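Local coordinates for protein putative hydrolase (Bacteroides ovatus, PDB 4HBS) that is a putative hydrolase of unknown substrate, folded as a five-bladed beta-propeller and possibly acting on sugars like members of the beta-fructosidase clan, at residues L53-G58 against W73-S78; P95-M100 against V131-R136; I99-P104 against V112-Y117; M172-V177 against A194-E199. All blocks are in the same frame, centred on the assembly; numbering follows the deposited sequence.

Contact 1 (L53-G58 against W73-S78)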
loop_
_atom_site.group_PDB
_atom_site.type_symbol
_atom_site.label_atom_id
_atom_site.label_comp_id
_atom_site.label_asym_id
_atom_site.label_seq_id
_atom_site.Cartn_x
_atom_site.Cartn_y
_atom_site.Cartn_z
ATOM N N LEU A 53 20.658 -4.410 -7.201
ATOM C CA LEU A 53 21.062 -5.457 -6.264
ATOM C C LEU A 53 20.134 -5.444 -5.081
ATOM O O LEU A 53 19.935 -4.382 -4.491
ATOM C CB LEU A 53 22.523 -5.218 -5.789
ATOM C CG LEU A 53 23.571 -6.286 -6.113
ATOM C CD1 LEU A 53 24.793 -6.101 -5.244
ATOM C CD2 LEU A 53 23.013 -7.705 -5.968
ATOM N N GLY A 54 19.607 -6.601 -4.708
ATOM C CA GLY A 54 18.667 -6.694 -3.596
ATOM C C GLY A 54 17.270 -6.411 -4.090
ATOM O O GLY A 54 16.934 -6.844 -5.196
ATOM N N TRP A 55 16.440 -5.668 -3.310
ATOM C CA TRP A 55 15.068 -5.372 -3.765
ATOM C C TRP A 55 15.157 -4.712 -5.120
ATOM O O TRP A 55 15.854 -3.711 -5.239
ATOM C CB TRP A 55 14.309 -4.460 -2.782
ATOM C CG TRP A 55 12.868 -4.274 -3.149
ATOM C CD1 TRP A 55 11.798 -4.936 -2.631
ATOM C CD2 TRP A 55 12.345 -3.377 -4.134
ATOM N NE1 TRP A 55 10.642 -4.530 -3.250
ATOM C CE2 TRP A 55 10.949 -3.570 -4.176
ATOM C CE3 TRP A 55 12.928 -2.494 -5.059
ATOM C CZ2 TRP A 55 10.133 -2.886 -5.075
ATOM C CZ3 TRP A 55 12.118 -1.839 -5.955
ATOM C CH2 TRP A 55 10.739 -2.017 -5.940
ATOM N N ASN A 56 14.514 -5.271 -6.140
ATOM C CA ASN A 56 14.553 -4.677 -7.467
ATOM C C ASN A 56 13.169 -4.738 -8.194
ATOM O O ASN A 56 13.106 -4.553 -9.403
ATOM C CB ASN A 56 15.668 -5.349 -8.287
ATOM C CG ASN A 56 15.473 -6.824 -8.535
ATOM O OD1 ASN A 56 14.432 -7.250 -9.036
ATOM N ND2 ASN A 56 16.501 -7.633 -8.284
ATOM N N GLY A 57 12.091 -4.917 -7.435
ATOM C CA GLY A 57 10.733 -5.028 -7.963
ATOM C C GLY A 57 9.787 -5.584 -6.919
ATOM O O GLY A 57 10.172 -6.456 -6.143
ATOM N N GLY A 58 8.566 -5.067 -6.876
ATOM C CA GLY A 58 7.619 -5.451 -5.844
ATOM C C GLY A 58 6.222 -4.889 -5.939
ATOM O O GLY A 58 5.878 -4.135 -6.845
ATOM N N TRP A 73 8.590 1.067 5.213
ATOM C CA TRP A 73 8.005 0.593 3.952
ATOM C C TRP A 73 7.761 -0.888 4.044
ATOM O O TRP A 73 8.687 -1.600 4.435
ATOM C CB TRP A 73 8.960 0.858 2.776
ATOM C CG TRP A 73 9.193 2.296 2.488
ATOM C CD1 TRP A 73 9.910 3.182 3.243
ATOM C CD2 TRP A 73 8.789 3.001 1.314
ATOM N NE1 TRP A 73 9.954 4.405 2.621
ATOM C CE2 TRP A 73 9.294 4.318 1.423
ATOM C CE3 TRP A 73 8.008 2.665 0.195
ATOM C CZ2 TRP A 73 9.030 5.298 0.459
ATOM C CZ3 TRP A 73 7.762 3.632 -0.766
ATOM C CH2 TRP A 73 8.270 4.930 -0.631
ATOM N N SER A 74 6.560 -1.370 3.670
ATOM C CA SER A 74 6.279 -2.810 3.627
ATOM C C SER A 74 5.909 -3.210 2.216
ATOM O O SER A 74 5.258 -2.442 1.499
ATOM C CB SER A 74 5.182 -3.218 4.603
ATOM O OG SER A 74 3.910 -2.694 4.285
ATOM N N PHE A 75 6.330 -4.409 1.808
ATOM C CA PHE A 75 6.071 -4.930 0.475
ATOM C C PHE A 75 5.493 -6.293 0.569
ATOM O O PHE A 75 5.718 -7.002 1.552
ATOM C CB PHE A 75 7.363 -4.982 -0.373
ATOM C CG PHE A 75 8.117 -3.674 -0.406
ATOM C CD1 PHE A 75 8.983 -3.329 0.623
ATOM C CD2 PHE A 75 7.921 -2.760 -1.440
ATOM C CE1 PHE A 75 9.620 -2.093 0.637
ATOM C CE2 PHE A 75 8.563 -1.515 -1.418
ATOM C CZ PHE A 75 9.416 -1.197 -0.381
ATOM N N ASN A 76 4.769 -6.679 -0.484
ATOM C CA ASN A 76 4.158 -7.988 -0.644
ATOM C C ASN A 76 5.123 -8.744 -1.555
ATOM O O ASN A 76 6.345 -8.581 -1.372
ATOM C CB ASN A 76 2.716 -7.835 -1.191
ATOM C CG ASN A 76 1.748 -7.222 -0.202
ATOM O OD1 ASN A 76 1.971 -7.215 1.005
ATOM N ND2 ASN A 76 0.646 -6.682 -0.692
ATOM N N ASP A 77 4.639 -9.551 -2.518
ATOM C CA ASP A 77 5.521 -10.334 -3.372
ATOM C C ASP A 77 6.543 -9.428 -4.055
ATOM O O ASP A 77 6.143 -8.549 -4.811
ATOM C CB ASP A 77 4.710 -11.116 -4.396
ATOM C CG ASP A 77 3.826 -12.211 -3.844
ATOM O OD1 ASP A 77 3.801 -12.394 -2.605
ATOM O OD2 ASP A 77 3.135 -12.876 -4.647
ATOM N N SER A 78 7.855 -9.581 -3.714
ATOM C CA SER A 78 8.934 -8.749 -4.261
ATOM C C SER A 78 10.116 -9.566 -4.745
ATOM O O SER A 78 10.443 -10.567 -4.136
ATOM C CB SER A 78 9.441 -7.777 -3.199
ATOM O OG SER A 78 8.460 -6.840 -2.803
#

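Contact 2 (P95-M100 against V131-R136)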
loop_
_atom_site.group_PDB
_atom_site.type_symbol
_atom_site.label_atom_id
_atom_site.label_comp_id
_atom_site.label_asym_id
_atom_site.label_seq_id
_atom_site.Cartn_x
_atom_site.Cartn_y
_atom_site.Cartn_z
ATOM N N PRO A 95 10.184 -13.488 -2.251
ATOM C CA PRO A 95 9.549 -13.530 -0.919
ATOM C C PRO A 95 8.124 -12.988 -0.887
ATOM O O PRO A 95 7.834 -12.010 -1.565
ATOM C CB PRO A 95 10.476 -12.643 -0.065
ATOM C CG PRO A 95 11.299 -11.900 -1.015
ATOM C CD PRO A 95 11.500 -12.837 -2.148
ATOM N N ARG A 96 7.247 -13.593 -0.066
ATOM C CA ARG A 96 5.847 -13.156 0.019
ATOM C C ARG A 96 5.680 -11.812 0.692
ATOM O O ARG A 96 4.685 -11.146 0.438
ATOM C CB ARG A 96 4.955 -14.226 0.676
ATOM C CG ARG A 96 4.976 -15.569 -0.067
ATOM C CD ARG A 96 5.007 -15.447 -1.608
ATOM N NE ARG A 96 4.209 -16.480 -2.293
ATOM C CZ ARG A 96 3.072 -16.271 -2.960
ATOM N NH1 ARG A 96 2.549 -15.055 -3.034
ATOM N NH2 ARG A 96 2.438 -17.283 -3.540
ATOM N N ASN A 97 6.659 -11.372 1.454
ATOM C CA ASN A 97 6.636 -10.049 2.052
ATOM C C ASN A 97 8.019 -9.698 2.567
ATOM O O ASN A 97 8.854 -10.580 2.801
ATOM C CB ASN A 97 5.587 -9.921 3.173
ATOM C CG ASN A 97 5.716 -10.957 4.249
ATOM O OD1 ASN A 97 6.729 -11.026 4.931
ATOM N ND2 ASN A 97 4.713 -11.819 4.413
ATOM N N SER A 98 8.248 -8.413 2.740
ATOM C CA SER A 98 9.515 -7.894 3.226
ATOM C C SER A 98 9.311 -6.485 3.688
ATOM O O SER A 98 8.262 -5.893 3.408
ATOM C CB SER A 98 10.585 -7.956 2.138
ATOM O OG SER A 98 10.172 -7.330 0.937
ATOM N N ILE A 99 10.275 -5.955 4.438
ATOM C CA ILE A 99 10.176 -4.601 4.949
ATOM C C ILE A 99 11.497 -3.859 4.729
ATOM O O ILE A 99 12.529 -4.452 4.383
ATOM C CB ILE A 99 9.722 -4.586 6.443
ATOM C CG1 ILE A 99 10.809 -5.170 7.387
ATOM C CG2 ILE A 99 8.362 -5.311 6.607
ATOM C CD1 ILE A 99 10.467 -5.205 8.874
HETATM N N MSE A 100 11.430 -2.552 4.910
HETATM C CA MSE A 100 12.554 -1.632 4.742
HETATM C C MSE A 100 12.314 -0.376 5.590
HETATM O O MSE A 100 11.166 -0.079 5.922
HETATM C CB MSE A 100 12.672 -1.286 3.234
HETATM C CG MSE A 100 13.743 -0.253 2.872
HETATM SE SE MSE A 100 13.050 1.509 2.754
HETATM C CE MSE A 100 12.273 1.376 1.142
ATOM N N VAL A 131 16.393 -13.115 -0.967
ATOM C CA VAL A 131 15.839 -12.939 0.370
ATOM C C VAL A 131 14.723 -13.940 0.645
ATOM O O VAL A 131 14.137 -14.486 -0.290
ATOM C CB VAL A 131 15.343 -11.471 0.443
ATOM C CG1 VAL A 131 14.454 -11.203 1.652
ATOM C CG2 VAL A 131 16.528 -10.508 0.411
ATOM N N ARG A 132 14.467 -14.201 1.945
ATOM C CA ARG A 132 13.387 -15.063 2.429
ATOM C C ARG A 132 12.209 -14.205 2.916
ATOM O O ARG A 132 12.417 -13.066 3.337
ATOM C CB ARG A 132 13.877 -15.925 3.585
ATOM C CG ARG A 132 15.168 -16.645 3.315
ATOM C CD ARG A 132 15.487 -17.576 4.450
ATOM N NE ARG A 132 16.684 -18.373 4.187
ATOM C CZ ARG A 132 17.939 -17.967 4.363
ATOM N NH1 ARG A 132 18.195 -16.739 4.801
ATOM N NH2 ARG A 132 18.951 -18.786 4.102
ATOM N N THR A 133 10.987 -14.765 2.901
ATOM C CA THR A 133 9.773 -14.084 3.386
ATOM C C THR A 133 10.019 -13.508 4.822
ATOM O O THR A 133 10.571 -14.215 5.676
ATOM C CB THR A 133 8.598 -15.082 3.390
ATOM O OG1 THR A 133 8.434 -15.658 2.093
ATOM C CG2 THR A 133 7.303 -14.459 3.857
ATOM N N HIS A 134 9.638 -12.231 5.070
ATOM C CA HIS A 134 9.860 -11.607 6.370
ATOM C C HIS A 134 9.024 -12.295 7.453
ATOM O O HIS A 134 9.594 -12.706 8.466
ATOM C CB HIS A 134 9.585 -10.085 6.338
ATOM C CG HIS A 134 9.299 -9.481 7.679
ATOM N ND1 HIS A 134 10.308 -9.218 8.578
ATOM C CD2 HIS A 134 8.121 -9.112 8.227
ATOM C CE1 HIS A 134 9.723 -8.691 9.639
ATOM N NE2 HIS A 134 8.404 -8.616 9.475
ATOM N N ILE A 135 7.683 -12.414 7.252
ATOM C CA ILE A 135 6.799 -13.047 8.229
ATOM C C ILE A 135 6.048 -14.166 7.516
ATOM O O ILE A 135 5.409 -13.961 6.480
ATOM C CB ILE A 135 5.880 -12.033 8.956
ATOM C CG1 ILE A 135 5.140 -12.703 10.132
ATOM C CG2 ILE A 135 4.906 -11.354 8.022
ATOM C CD1 ILE A 135 4.559 -11.746 11.128
ATOM N N ARG A 136 6.167 -15.362 8.070
ATOM C CA ARG A 136 5.635 -16.592 7.515
ATOM C C ARG A 136 4.318 -16.940 8.182
ATOM O O ARG A 136 4.177 -16.727 9.385
ATOM C CB ARG A 136 6.675 -17.725 7.745
ATOM C CG ARG A 136 7.130 -18.383 6.492
ATOM C CD ARG A 136 8.425 -19.151 6.641
ATOM N NE ARG A 136 8.280 -20.397 7.408
ATOM C CZ ARG A 136 7.749 -21.536 6.958
ATOM N NH1 ARG A 136 7.273 -21.614 5.724
ATOM N NH2 ARG A 136 7.695 -22.605 7.743
#

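Contact 3 (I99-P104 against V112-Y117)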
loop_
_atom_site.group_PDB
_atom_site.type_symbol
_atom_site.label_atom_id
_atom_site.label_comp_id
_atom_site.label_asym_id
_atom_site.label_seq_id
_atom_site.Cartn_x
_atom_site.Cartn_y
_atom_site.Cartn_z
ATOM N N ILE A 99 10.275 -5.955 4.438
ATOM C CA ILE A 99 10.176 -4.601 4.949
ATOM C C ILE A 99 11.497 -3.859 4.729
ATOM O O ILE A 99 12.529 -4.452 4.383
ATOM C CB ILE A 99 9.722 -4.586 6.443
ATOM C CG1 ILE A 99 10.809 -5.170 7.387
ATOM C CG2 ILE A 99 8.362 -5.311 6.607
ATOM C CD1 ILE A 99 10.467 -5.205 8.874
HETATM N N MSE A 100 11.430 -2.552 4.910
HETATM C CA MSE A 100 12.554 -1.632 4.742
HETATM C C MSE A 100 12.314 -0.376 5.590
HETATM O O MSE A 100 11.166 -0.079 5.922
HETATM C CB MSE A 100 12.672 -1.286 3.234
HETATM C CG MSE A 100 13.743 -0.253 2.872
HETATM SE SE MSE A 100 13.050 1.509 2.754
HETATM C CE MSE A 100 12.273 1.376 1.142
ATOM N N VAL A 101 13.396 0.322 5.973
ATOM C CA VAL A 101 13.335 1.587 6.720
ATOM C C VAL A 101 14.039 2.644 5.899
ATOM O O VAL A 101 15.206 2.459 5.567
ATOM C CB VAL A 101 13.962 1.528 8.147
ATOM C CG1 VAL A 101 13.829 2.885 8.832
ATOM C CG2 VAL A 101 13.330 0.437 9.003
ATOM N N GLN A 102 13.350 3.744 5.577
ATOM C CA GLN A 102 13.939 4.865 4.854
ATOM C C GLN A 102 14.349 5.897 5.861
ATOM O O GLN A 102 13.493 6.343 6.622
ATOM C CB GLN A 102 12.939 5.469 3.878
ATOM C CG GLN A 102 13.437 6.715 3.139
ATOM C CD GLN A 102 12.364 7.395 2.348
ATOM O OE1 GLN A 102 11.200 7.017 2.377
ATOM N NE2 GLN A 102 12.723 8.454 1.665
ATOM N N THR A 103 15.630 6.314 5.861
ATOM C CA THR A 103 16.132 7.349 6.766
ATOM C C THR A 103 16.177 8.685 6.027
ATOM O O THR A 103 16.213 8.688 4.798
ATOM C CB THR A 103 17.530 6.969 7.266
ATOM O OG1 THR A 103 18.384 6.759 6.133
ATOM C CG2 THR A 103 17.514 5.744 8.149
ATOM N N PRO A 104 16.248 9.842 6.726
ATOM C CA PRO A 104 16.348 11.128 6.000
ATOM C C PRO A 104 17.567 11.192 5.063
ATOM O O PRO A 104 18.653 10.767 5.470
ATOM C CB PRO A 104 16.464 12.154 7.132
ATOM C CG PRO A 104 15.826 11.498 8.298
ATOM C CD PRO A 104 16.196 10.060 8.186
ATOM N N VAL A 112 17.118 1.329 3.909
ATOM C CA VAL A 112 17.714 0.254 4.722
ATOM C C VAL A 112 16.838 -1.008 4.648
ATOM O O VAL A 112 15.923 -1.174 5.455
ATOM C CB VAL A 112 17.946 0.710 6.186
ATOM C CG1 VAL A 112 18.678 -0.363 6.984
ATOM C CG2 VAL A 112 18.723 2.030 6.220
ATOM N N TRP A 113 17.156 -1.911 3.702
ATOM C CA TRP A 113 16.399 -3.156 3.493
ATOM C C TRP A 113 16.658 -4.103 4.654
ATOM O O TRP A 113 17.784 -4.608 4.788
ATOM C CB TRP A 113 16.788 -3.822 2.149
ATOM C CG TRP A 113 16.607 -2.906 0.983
ATOM C CD1 TRP A 113 17.540 -2.055 0.459
ATOM C CD2 TRP A 113 15.360 -2.564 0.367
ATOM N NE1 TRP A 113 16.959 -1.232 -0.478
ATOM C CE2 TRP A 113 15.612 -1.507 -0.539
ATOM C CE3 TRP A 113 14.052 -3.048 0.493
ATOM C CZ2 TRP A 113 14.599 -0.936 -1.326
ATOM C CZ3 TRP A 113 13.049 -2.467 -0.259
ATOM C CH2 TRP A 113 13.325 -1.434 -1.171
ATOM N N LEU A 114 15.641 -4.331 5.521
ATOM C CA LEU A 114 15.779 -5.215 6.687
ATOM C C LEU A 114 15.443 -6.615 6.230
ATOM O O LEU A 114 14.460 -7.225 6.685
ATOM C CB LEU A 114 14.860 -4.764 7.836
ATOM C CG LEU A 114 14.946 -3.315 8.277
ATOM C CD1 LEU A 114 13.865 -3.023 9.247
ATOM C CD2 LEU A 114 16.301 -2.999 8.861
ATOM N N ALA A 115 16.291 -7.141 5.334
ATOM C CA ALA A 115 16.058 -8.381 4.648
ATOM C C ALA A 115 16.820 -9.562 5.210
ATOM O O ALA A 115 17.945 -9.430 5.686
ATOM C CB ALA A 115 16.410 -8.211 3.190
ATOM N N ASP A 116 16.190 -10.742 5.083
ATOM C CA ASP A 116 16.693 -12.059 5.485
ATOM C C ASP A 116 17.457 -12.627 4.281
ATOM O O ASP A 116 16.962 -13.520 3.602
ATOM C CB ASP A 116 15.468 -12.940 5.881
ATOM C CG ASP A 116 15.749 -14.272 6.538
ATOM O OD1 ASP A 116 16.885 -14.790 6.386
ATOM O OD2 ASP A 116 14.823 -14.818 7.181
ATOM N N TYR A 117 18.633 -12.060 3.973
ATOM C CA TYR A 117 19.398 -12.488 2.797
ATOM C C TYR A 117 19.847 -13.929 2.875
ATOM O O TYR A 117 20.177 -14.404 3.955
ATOM C CB TYR A 117 20.635 -11.620 2.581
ATOM C CG TYR A 117 20.318 -10.228 2.113
ATOM C CD1 TYR A 117 19.857 -9.995 0.824
ATOM C CD2 TYR A 117 20.526 -9.134 2.936
ATOM C CE1 TYR A 117 19.563 -8.707 0.381
ATOM C CE2 TYR A 117 20.265 -7.839 2.499
ATOM C CZ TYR A 117 19.773 -7.628 1.223
ATOM O OH TYR A 117 19.526 -6.351 0.769
HETATM O O HOH W 1 12.271 -7.922 4.966
#

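Contact 4 (M172-V177 against A194-E199)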
loop_
_atom_site.group_PDB
_atom_site.type_symbol
_atom_site.label_atom_id
_atom_site.label_comp_id
_atom_site.label_asym_id
_atom_site.label_seq_id
_atom_site.Cartn_x
_atom_site.Cartn_y
_atom_site.Cartn_z
HETATM N N MSE A 172 1.323 -3.456 13.569
HETATM C CA MSE A 172 0.962 -3.667 12.173
HETATM C C MSE A 172 0.061 -4.874 11.988
HETATM O O MSE A 172 0.247 -5.886 12.670
HETATM C CB MSE A 172 2.243 -3.883 11.375
HETATM C CG MSE A 172 1.994 -4.366 9.946
HETATM SE SE MSE A 172 3.500 -4.167 8.852
HETATM C CE MSE A 172 2.580 -3.878 7.252
ATOM N N LEU A 173 -0.858 -4.801 11.003
ATOM C CA LEU A 173 -1.704 -5.929 10.635
ATOM C C LEU A 173 -1.134 -6.631 9.394
ATOM O O LEU A 173 -0.775 -5.975 8.414
ATOM C CB LEU A 173 -3.149 -5.513 10.336
ATOM C CG LEU A 173 -3.932 -4.803 11.394
ATOM C CD1 LEU A 173 -5.266 -4.426 10.870
ATOM C CD2 LEU A 173 -4.113 -5.643 12.644
ATOM N N TRP A 174 -1.089 -7.953 9.434
ATOM C CA TRP A 174 -0.664 -8.794 8.336
ATOM C C TRP A 174 -1.885 -9.663 7.965
ATOM O O TRP A 174 -2.411 -10.365 8.829
ATOM C CB TRP A 174 0.541 -9.654 8.771
ATOM C CG TRP A 174 1.846 -8.927 8.853
ATOM C CD1 TRP A 174 2.520 -8.588 9.984
ATOM C CD2 TRP A 174 2.664 -8.504 7.752
ATOM N NE1 TRP A 174 3.709 -7.970 9.662
ATOM C CE2 TRP A 174 3.809 -7.883 8.295
ATOM C CE3 TRP A 174 2.534 -8.577 6.357
ATOM C CZ2 TRP A 174 4.819 -7.322 7.483
ATOM C CZ3 TRP A 174 3.543 -8.049 5.556
ATOM C CH2 TRP A 174 4.646 -7.390 6.119
ATOM N N GLY A 175 -2.348 -9.569 6.722
ATOM C CA GLY A 175 -3.511 -10.308 6.248
ATOM C C GLY A 175 -3.166 -11.706 5.794
ATOM O O GLY A 175 -2.320 -11.861 4.913
ATOM N N ALA A 176 -3.806 -12.742 6.403
ATOM C CA ALA A 176 -3.566 -14.159 6.079
ATOM C C ALA A 176 -4.215 -14.500 4.761
ATOM O O ALA A 176 -5.406 -14.276 4.628
ATOM C CB ALA A 176 -4.123 -15.044 7.171
ATOM N N VAL A 177 -3.454 -15.026 3.778
ATOM C CA VAL A 177 -3.977 -15.327 2.433
ATOM C C VAL A 177 -3.812 -16.806 2.089
ATOM O O VAL A 177 -2.715 -17.335 2.227
ATOM C CB VAL A 177 -3.253 -14.434 1.412
ATOM C CG1 VAL A 177 -3.779 -14.663 -0.000
ATOM C CG2 VAL A 177 -3.383 -12.969 1.815
ATOM N N ALA A 194 1.131 -7.857 14.505
ATOM C CA ALA A 194 2.578 -7.872 14.741
ATOM C C ALA A 194 3.006 -6.579 15.424
ATOM O O ALA A 194 2.566 -5.512 14.999
ATOM C CB ALA A 194 3.310 -8.018 13.415
ATOM N N THR A 195 3.843 -6.655 16.476
ATOM C CA THR A 195 4.339 -5.456 17.186
ATOM C C THR A 195 5.845 -5.367 16.950
ATOM O O THR A 195 6.551 -6.343 17.206
ATOM C CB THR A 195 3.976 -5.504 18.677
ATOM O OG1 THR A 195 2.554 -5.552 18.803
ATOM C CG2 THR A 195 4.499 -4.296 19.444
ATOM N N TYR A 196 6.330 -4.212 16.450
ATOM C CA TYR A 196 7.739 -4.001 16.136
ATOM C C TYR A 196 8.399 -2.975 17.088
ATOM O O TYR A 196 7.776 -1.969 17.443
ATOM C CB TYR A 196 7.863 -3.510 14.685
ATOM C CG TYR A 196 7.466 -4.544 13.657
ATOM C CD1 TYR A 196 8.386 -5.473 13.182
ATOM C CD2 TYR A 196 6.164 -4.614 13.179
ATOM C CE1 TYR A 196 8.019 -6.450 12.260
ATOM C CE2 TYR A 196 5.791 -5.571 12.238
ATOM C CZ TYR A 196 6.716 -6.496 11.788
ATOM O OH TYR A 196 6.311 -7.448 10.875
ATOM N N SER A 197 9.667 -3.201 17.462
ATOM C CA SER A 197 10.389 -2.262 18.323
ATOM C C SER A 197 10.943 -1.113 17.503
ATOM O O SER A 197 11.285 -1.300 16.331
ATOM C CB SER A 197 11.528 -2.954 19.054
ATOM O OG SER A 197 12.332 -2.029 19.764
ATOM N N LEU A 198 11.069 0.071 18.135
ATOM C CA LEU A 198 11.632 1.277 17.513
ATOM C C LEU A 198 12.876 1.727 18.304
ATOM O O LEU A 198 13.282 2.890 18.234
ATOM C CB LEU A 198 10.564 2.393 17.466
ATOM C CG LEU A 198 9.258 2.041 16.735
ATOM C CD1 LEU A 198 8.233 3.152 16.882
ATOM C CD2 LEU A 198 9.499 1.772 15.279
ATOM N N GLU A 199 13.494 0.778 19.018
ATOM C CA GLU A 199 14.679 0.977 19.845
ATOM C C GLU A 199 15.918 0.777 18.959
ATOM O O GLU A 199 16.033 -0.253 18.298
ATOM C CB GLU A 199 14.642 -0.048 21.006
ATOM C CG GLU A 199 15.832 -0.043 21.955
ATOM C CD GLU A 199 16.071 -1.347 22.701
ATOM O OE1 GLU A 199 15.363 -2.348 22.428
ATOM O OE2 GLU A 199 16.997 -1.374 23.543
#

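Contact 1 (L53-G58 against W73-S78)
W55, S78 and F75 carry this buried contact, where strand 55-57 passes the end of strand 71-75. W55 gives up the most surface. Its CG stands anti to the backbone N (chi1 -174°), which sets the ring beyond it on the side of F75 and S78. The indole nitrogen makes the nearest approaches; CD1 and CE2 touch as well. The nitrogen lies over one face of the F75 ring, toward the rim, with W55 NE1 3.7 Å from F75 CD2. The five-membered ring and the phenyl ring form an oblique pair, their planes 44° apart. The same nitrogen donates a weak hydrogen bond to the hydroxyl of S78, W55 NE1 to S78 OG being 3.2 Å. That bond is clearly bent, 144° at the hydrogen. S78 OG sits at the edge of the indole, near its plane. It also donates to the backbone within its own segment, S78 OG to N76 O 3.1 Å, from above the carbonyl plane. S78 CB also rests on the carbonyl oxygen of G57. G58 CA lies 3.4 Å from S78 OG and makes a CA-H...O contact with D77 O. The acid of D77 forms a salt bridge with R96. Y80 meets W55 edge-to-face. The two strands belong to different sheets. The contact joins them by an aromatic pair, a weak side-chain bond and backbone contacts of the two glycines. The one side-chain hydrogen bond across it gives the buried indole N-H an acceptor, and the serine hydroxyl both accepts and donates.

Contact 2 (P95-M100 against V131-R136)
N97 and H134 are brought together by two different first torsions. N97 CG takes the crowded position between backbone N and carbonyl carbon (chi1 54°). The imidazole of H134 has CG anti to the backbone N (chi1 159°). N97 then grips the backbone of I135 twice. I135 N donates to N97 OD1 at 2.9 Å, in plane and on a lone pair. N97 ND2 donates back to I135 O at 3.1 Å, again on a lone pair, and it also bonds Y158 O. The backbone adds H134 N to N97 O, 2.9 Å, with the donor above the carbonyl plane. R96 N donates to T133 OG1 at 3.2 Å. I99 CD1 lies over the H134 ring in a CH-pi contact, 4.0 Å from the ring centroid. P95 CG touches V131 CG1 at 4.2 Å. An alanine in place of N97 would probably leave I135 N, I135 O and Y158 O without these side-chain mates and the backbone near I135 less firmly held. The contact thus fastens residues 133-135 to the residues just before strand 98-102 mostly through hydrogen bonds, and the asparagine amide pairs with both the N-H and the C=O of I135.

Contact 3 (I99-P104 against V112-Y117)
The indole of W113 has selenomethionine M100 on one face and W55 stacked on the other. M100 CG stands over the six-membered ring in a CH-pi contact, 3.8 Å from its centroid. M100 CB touches W113 CE3 at 3.5 Å. The chain of M100 leaves with CG anti to the backbone N (chi1 176°), then bends at the next two torsions. Its selenium makes an oblique Met-aromatic contact with the same ring, 4.9 Å from the centroid. Replacing W113 by an alanine would probably leave M100 and W55 without the flat surface between them and open a gap there. Strands 98-102 and 111-113 form an antiparallel beta hairpin, with 111-113 at one edge of its four-stranded sheet. V101 and V112 are a hydrogen-bonded pair: V101 N to V112 O is 3.0 Å and V112 N to V101 O is 2.8 Å. L114 is the centre of an inverse gamma turn. L114 N makes a weak bond to I99 O. The leucine side chain still packs back, with L114 CD1 3.5 Å from V101 CG2 and also touching I99 CD1. A water bridges the two backbones, accepting from I99 N and donating to L114 O at 2.9 Å.

Contact 4 (M172-V177 against A194-E199)
The hydroxyl of Y196 is held by two ring nitrogens. Across the contact W174 NE1 donates to Y196 OH at 2.9 Å. The bond is bent, 149° at the hydrogen, and the oxygen is tilted slightly from the indole plane. From outside the two segments, H134 NE2 forms a hydrogen bond with the same hydroxyl. The side chains of W174 and Y196 cross at about a right angle, and each meets the other at its edge. Y196 has CG anti to the carbonyl carbon (chi1 -67°), and from there the ring reaches across to W174. A194 lies at the edge of the indole too, in its plane, with A194 CB 3.6 Å from W174 CD1. Selenomethionine M172 fills in beside both rings. Its CB is 4.0 Å from Y196 CE2, at the edge of the phenol. Its selenium stands over one face of W174, offset toward the rim, and it makes an oblique, more distant Met-aromatic contact with Y196. The backbone pairing is simple. M172 and A194 form an antiparallel hydrogen-bonded pair, M172 N to A194 O being 2.8 Å. The return bond, A194 N to M172 O, is also 2.8 Å. These strands, 169-178 and 187-197, form a beta hairpin inside a four-stranded sheet. Their short segments are 136° apart in direction. The contact sets a polar tie within buried aromatic packing. The indole N-H has a partner, and the tyrosine hydroxyl, shared with H134, is fixed between two rings.

In the fold
Along the chain contact 1 comes first. Contacts 2 and 3 then start from the same strand, 98-102, and share I99 and M100. Contact 4 follows. The first three lie close together, their centres about 9 to 11 Å apart, and all reach the sheet of strands 60-65, 71-75, 98-102 and 111-113. Contact 4 lies in a separate sheet, 156-165 to 210-218, with its centre about 12 Å from that of contact 2. Salt bridges D77-R96 and R132-D116 tie contact 1 to contact 2 and contact 2 to contact 3. A probable hydrogen bond between H134 and Y196 ties contact 2 to contact 4. Contact 2 thus bridges two sheets of the propeller.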